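Local coordinates for blue (Type 1) copper domain protein (Nitrosopumilus maritimus, PDB 5FC9) that holds a mononuclear type 1 copper centre in its cupredoxin domain and probably serves in electron transfer, at residues Q45-D48 / K52-Q55; N58-P61 / R67-H70. All coordinates share one frame; numbering follows the deposited sequence.

Interaction 1: residues Q45-D48 / K52-Q55; sequences QSID and KVIQ
I47 and V53 face each other as an antiparallel, non-hydrogen-bonded pair, with 4.4 Å between I47 CA and V53 CA, while the end-to-end directions of 45-48 and 52-55 lie 115° apart, far from a flat antiparallel pairing. Backbone hydrogen bonds flank this pair: I54 N reaches S46 O at 2.9 Å, and D48 N reaches K52 O at 3.0 Å.

D48 suits the last position before the turn because its carboxylate is short enough to fold back on the chain. With CG set between the backbone N and the carbonyl carbon (chi1 62°), OD1 takes the amide of K52 at 2.9 Å from K52 N, which meets it from above the carboxylate plane. The same oxygen receives a weak bond from N50 N within the turn. The two side chains run alongside each other, K52 laying its CB against the carboxylate, but the ammonium carries on outward and makes no salt bridge with D48. I54, branched at CB as suits a strand, rests CG2 on D48 CB at 3.9 Å and its CD1 near I47 O.

S46 is buried, and S46 OG lies 2.9 Å from I54 O and also accepts F57 N. Q45 bends back at chi2 and crosses V53 at a slant, OE1 standing 3.7 Å from V53 CG1; the amide oxygen's polar partner is N58. The I47 side chain points away from 52-55, though CB still brushes K52 O, and it packs on F18 of the second subunit. Together these contacts form a sharply twisted β-hairpin of 45-47 and 53-54, the first of them an outermost strand, within this chain, of the four-stranded sheet of the cupredoxin β-sandwich.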
ATOM      1  N   GLN A  45     -12.501  11.598  13.699  1.00 15.53           N
ATOM      2  CA  GLN A  45     -13.922  11.229  13.719  1.00 14.31           C
ATOM      3  C   GLN A  45     -14.126   9.848  14.307  1.00 15.85           C
ATOM      4  O   GLN A  45     -13.533   8.874  13.839  1.00 17.46           O
ATOM      5  CB  GLN A  45     -14.515  11.246  12.305  1.00 15.71           C
ATOM      6  CG  GLN A  45     -14.216  12.487  11.504  1.00 15.92           C
ATOM      7  CD  GLN A  45     -14.973  13.679  11.995  1.00 23.41           C
ATOM      8  OE1 GLN A  45     -16.109  13.556  12.440  1.00 21.53           O
ATOM      9  NE2 GLN A  45     -14.351  14.852  11.922  1.00 25.69           N
ATOM     10  N   SER A  46     -15.005   9.746  15.297  1.00 15.58           N
ATOM     11  CA  SER A  46     -15.403   8.441  15.814  1.00 15.28           C
ATOM     12  C   SER A  46     -16.140   7.670  14.714  1.00 15.44           C
ATOM     13  O   SER A  46     -16.926   8.252  13.959  1.00 16.15           O
ATOM     14  CB  SER A  46     -16.282   8.612  17.060  1.00 16.73           C
ATOM     15  OG  SER A  46     -17.230   9.635  16.839  1.00 14.94           O
ATOM     16  N   ILE A  47     -15.843   6.375  14.590  1.00 16.57           N
ATOM     17  CA  ILE A  47     -16.448   5.560  13.533  1.00 16.35           C
ATOM     18  C   ILE A  47     -17.005   4.259  14.072  1.00 17.77           C
ATOM     19  O   ILE A  47     -16.625   3.814  15.159  1.00 18.76           O
ATOM     20  CB  ILE A  47     -15.445   5.206  12.412  1.00 17.44           C
ATOM     21  CG1 ILE A  47     -14.201   4.521  12.994  1.00 17.95           C
ATOM     22  CG2 ILE A  47     -15.105   6.440  11.611  1.00 16.57           C
ATOM     23  CD1 ILE A  47     -13.363   3.758  11.934  1.00 19.24           C
ATOM     24  N   ASP A  48     -17.900   3.655  13.287  1.00 20.45           N
ATOM     25  CA  ASP A  48     -18.414   2.310  13.558  1.00 24.04           C
ATOM     26  C   ASP A  48     -17.586   1.254  12.836  1.00 25.50           C
ATOM     27  O   ASP A  48     -16.596   1.581  12.193  1.00 25.50           O
ATOM     28  CB  ASP A  48     -19.908   2.188  13.169  1.00 22.83           C
ATOM     29  CG  ASP A  48     -20.183   2.406  11.664  1.00 24.23           C
ATOM     30  OD1 ASP A  48     -19.275   2.263  10.817  1.00 23.52           O
ATOM     31  OD2 ASP A  48     -21.351   2.710  11.314  1.00 25.81           O
ATOM     32  N   LYS A  52     -18.036   4.086   9.002  1.00 21.46           N
ATOM     33  CA  LYS A  52     -18.947   5.206   8.841  1.00 20.19           C
ATOM     34  C   LYS A  52     -18.796   6.094  10.059  1.00 18.38           C
ATOM     35  O   LYS A  52     -18.577   5.605  11.159  1.00 17.07           O
ATOM     36  CB  LYS A  52     -20.396   4.730   8.698  1.00 22.01           C
ATOM     37  CG  LYS A  52     -20.595   3.750   7.552  1.00 28.73           C
ATOM     38  CD  LYS A  52     -20.190   4.359   6.210  1.00 28.33           C
ATOM     39  CE  LYS A  52     -20.930   3.673   5.067  1.00 37.92           C
ATOM     40  NZ  LYS A  52     -22.410   3.732   5.273  1.00 45.19           N
ATOM     41  N   VAL A  53     -18.898   7.401   9.853  1.00 18.29           N
ATOM     42  CA  VAL A  53     -18.692   8.334  10.944  1.00 16.44           C
ATOM     43  C   VAL A  53     -19.920   8.305  11.853  1.00 17.03           C
ATOM     44  O   VAL A  53     -21.050   8.367  11.368  1.00 19.17           O
ATOM     45  CB  VAL A  53     -18.446   9.757  10.426  1.00 16.38           C
ATOM     46  CG1 VAL A  53     -18.411  10.757  11.576  1.00 17.24           C
ATOM     47  CG2 VAL A  53     -17.128   9.819   9.661  1.00 18.91           C
ATOM     48  N   ILE A  54     -19.693   8.177  13.154  1.00 16.03           N
ATOM     49  CA  ILE A  54     -20.777   8.229  14.128  1.00 17.14           C
ATOM     50  C   ILE A  54     -20.568   9.445  14.994  1.00 16.06           C
ATOM     51  O   ILE A  54     -19.469   9.983  15.053  1.00 14.84           O
ATOM     52  CB  ILE A  54     -20.852   6.954  14.997  1.00 17.45           C
ATOM     53  CG1 ILE A  54     -19.565   6.757  15.811  1.00 17.61           C
ATOM     54  CG2 ILE A  54     -21.193   5.756  14.116  1.00 19.93           C
ATOM     55  CD1 ILE A  54     -19.556   5.548  16.737  1.00 24.61           C
ATOM     56  N   GLN A  55     -21.624   9.905  15.654  1.00 14.58           N
ATOM     57  CA  GLN A  55     -21.503  11.124  16.439  1.00 17.11           C
ATOM     58  C   GLN A  55     -21.119  10.792  17.869  1.00 17.69           C
ATOM     59  O   GLN A  55     -21.906  10.235  18.619  1.00 16.90           O
ATOM     60  CB  GLN A  55     -22.811  11.923  16.396  1.00 16.96           C
ATOM     61  CG  GLN A  55     -23.328  12.174  14.995  1.00 19.16           C
ATOM     62  CD  GLN A  55     -22.243  12.689  14.060  1.00 18.73           C
ATOM     63  OE1 GLN A  55     -21.533  13.641  14.377  1.00 19.23           O
ATOM     64  NE2 GLN A  55     -22.107  12.050  12.906  1.00 17.99           N
TER

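Interaction 2: residues N58-P61 / R67-H70; sequences NSPP and RFEH
S59 lies across from F68, their CA atoms 6.4 Å apart, and no backbone hydrogen bond joins the irregular 58-61 to the strand 67-70. This is side-chain packing in the cupredoxin β-sandwich, where a connecting loop settles on the inner side of an outermost strand of the three-stranded sheet.

The phenyl ring of F68 carries the contact. CG stands anti to the backbone N (chi1 170°), which sends the ring from the strand toward the loop. S59 presses its CB over the centre of one ring face, 3.5 Å from the centroid and only 14° off the normal, a close CH-π contact. A serine suits this place because its small CB can approach the ring face closely while its hydroxyl is turned to polar partners. The side chains of P60 and F68 cross at about a right angle, P60 CD lying obliquely off the ring, 4.2 Å from F68 CD1, and N58 N lies 3.8 Å from F68 CZ. L62 also touches the F68 side chain. An alanine in place of F68 would remove the ring under S59 CB and P60 CD and would probably leave a gap between loop and strand, with this part of the loop less firmly placed.

The CB of N58 points away from 67-70, and its ND2 is bonded to Q45 and I54. The serine hydroxyl has two partners: it accepts the amide of I44, and it donates its own proton to the next residue, S59 OG lying 2.7 Å from P60 O.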
ATOM      1  N   ASN A  58     -15.917  14.281  17.243  1.00 16.18           N
ATOM      2  CA  ASN A  58     -15.842  14.644  15.845  1.00 17.99           C
ATOM      3  C   ASN A  58     -15.266  16.040  15.719  1.00 20.70           C
ATOM      4  O   ASN A  58     -15.933  17.037  16.004  1.00 19.25           O
ATOM      5  CB  ASN A  58     -17.221  14.580  15.189  1.00 16.45           C
ATOM      6  CG  ASN A  58     -17.921  13.255  15.428  1.00 17.49           C
ATOM      7  OD1 ASN A  58     -18.561  13.060  16.467  1.00 18.17           O
ATOM      8  ND2 ASN A  58     -17.815  12.337  14.462  1.00 17.42           N
ATOM      9  N   SER A  59     -14.013  16.096  15.285  1.00 20.39           N
ATOM     10  CA  SER A  59     -13.268  17.342  15.276  1.00 18.27           C
ATOM     11  C   SER A  59     -13.554  18.197  14.055  1.00 18.08           C
ATOM     12  O   SER A  59     -14.005  17.711  13.011  1.00 20.62           O
ATOM     13  CB  SER A  59     -11.763  17.041  15.353  1.00 16.93           C
ATOM     14  OG  SER A  59     -11.267  16.798  14.050  1.00 16.55           O
ATOM     15  N   PRO A  60     -13.291  19.503  14.174  1.00 20.08           N
ATOM     16  CA  PRO A  60     -13.194  20.336  12.980  1.00 21.84           C
ATOM     17  C   PRO A  60     -11.924  19.961  12.216  1.00 19.55           C
ATOM     18  O   PRO A  60     -11.126  19.175  12.736  1.00 20.47           O
ATOM     19  CB  PRO A  60     -13.097  21.766  13.546  1.00 23.81           C
ATOM     20  CG  PRO A  60     -13.418  21.655  14.985  1.00 24.60           C
ATOM     21  CD  PRO A  60     -13.048  20.274  15.400  1.00 22.57           C
ATOM     22  N   PRO A  61     -11.728  20.518  11.014  1.00 22.58           N
ATOM     23  CA  PRO A  61     -10.415  20.336  10.392  1.00 22.08           C
ATOM     24  C   PRO A  61      -9.330  20.859  11.330  1.00 21.16           C
ATOM     25  O   PRO A  61      -9.486  21.947  11.906  1.00 20.64           O
ATOM     26  CB  PRO A  61     -10.499  21.177   9.117  1.00 23.50           C
ATOM     27  CG  PRO A  61     -11.962  21.372   8.868  1.00 27.23           C
ATOM     28  CD  PRO A  61     -12.616  21.374  10.208  1.00 22.13           C
ATOM     29  N   ARG A  67      -5.206  21.522  17.970  1.00 18.60           N
ATOM     30  CA  ARG A  67      -5.519  20.500  18.952  1.00 17.82           C
ATOM     31  C   ARG A  67      -7.012  20.252  19.001  1.00 17.92           C
ATOM     32  O   ARG A  67      -7.812  21.124  18.648  1.00 17.85           O
ATOM     33  CB  ARG A  67      -5.005  20.910  20.333  1.00 22.12           C
ATOM     34  CG  ARG A  67      -3.494  21.043  20.386  1.00 26.31           C
ATOM     35  CD  ARG A  67      -2.952  21.059  21.802  1.00 32.84           C
ATOM     36  NE  ARG A  67      -1.582  20.552  21.825  1.00 36.03           N
ATOM     37  CZ  ARG A  67      -0.493  21.314  21.854  1.00 40.15           C
ATOM     38  NH1 ARG A  67      -0.601  22.638  21.885  1.00 40.70           N
ATOM     39  NH2 ARG A  67       0.706  20.748  21.862  1.00 41.21           N
ATOM     40  N   PHE A  68      -7.377  19.048  19.421  1.00 18.48           N
ATOM     41  CA  PHE A  68      -8.778  18.682  19.608  1.00 18.72           C
ATOM     42  C   PHE A  68      -8.895  17.871  20.883  1.00 18.49           C
ATOM     43  O   PHE A  68      -8.078  16.987  21.138  1.00 18.49           O
ATOM     44  CB  PHE A  68      -9.303  17.884  18.408  1.00 18.20           C
ATOM     45  CG  PHE A  68     -10.658  17.264  18.641  1.00 18.11           C
ATOM     46  CD1 PHE A  68     -11.792  18.058  18.731  1.00 20.55           C
ATOM     47  CD2 PHE A  68     -10.788  15.888  18.764  1.00 18.95           C
ATOM     48  CE1 PHE A  68     -13.044  17.483  18.943  1.00 21.52           C
ATOM     49  CE2 PHE A  68     -12.026  15.307  18.981  1.00 21.81           C
ATOM     50  CZ  PHE A  68     -13.156  16.108  19.071  1.00 22.33           C
ATOM     51  N   GLU A  69      -9.899  18.182  21.702  1.00 21.76           N
ATOM     52  CA  GLU A  69     -10.061  17.497  22.978  1.00 19.16           C
ATOM     53  C   GLU A  69     -11.422  16.824  23.085  1.00 19.30           C
ATOM     54  O   GLU A  69     -12.413  17.318  22.553  1.00 22.16           O
ATOM     55  CB  GLU A  69      -9.882  18.472  24.147  1.00 19.83           C
ATOM     56  CG  GLU A  69      -8.487  19.075  24.241  1.00 26.47           C
ATOM     57  CD  GLU A  69      -8.181  19.653  25.611  1.00 35.26           C
ATOM     58  OE1 GLU A  69      -9.125  20.120  26.286  1.00 33.55           O
ATOM     59  OE2 GLU A  69      -6.996  19.628  26.017  1.00 37.05           O
ATOM     60  N   HIS A  70     -11.445  15.687  23.770  1.00 18.65           N
ATOM     61  CA  HIS A  70     -12.703  15.033  24.133  1.00 20.43           C
ATOM     62  C   HIS A  70     -12.599  14.365  25.501  1.00 19.50           C
ATOM     63  O   HIS A  70     -11.604  13.698  25.810  1.00 21.13           O
ATOM     64  CB  HIS A  70     -13.099  14.003  23.076  1.00 20.93           C
ATOM     65  CG  HIS A  70     -14.412  13.333  23.345  1.00 18.84           C
ATOM     66  ND1 HIS A  70     -15.620  13.972  23.172  1.00 22.07           N
ATOM     67  CD2 HIS A  70     -14.705  12.076  23.757  1.00 21.27           C
ATOM     68  CE1 HIS A  70     -16.602  13.139  23.471  1.00 21.93           C
ATOM     69  NE2 HIS A  70     -16.075  11.984  23.832  1.00 22.47           N
TER

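In the fold
From the N terminus, strand 45-47 runs into a short turn that interaction 1 closes when 52-55 returns against it. The chain then rounds a corner at Q55 and enters the loop 58-61, and interaction 2 closes the next excursion when strand 67-72 comes back against that loop. The two contacts follow in series, neither nested nor crossed. Side chains join them: N58 ND2 bonds both Q45 OE1, at 2.9 Å, and I54 O, while Q45 NE2 makes a weak bond to S59 O. The passage thus ties the edge of the four-stranded sheet to the three-stranded one, with the copper about 9 Å from the side chains of Q45 and S59.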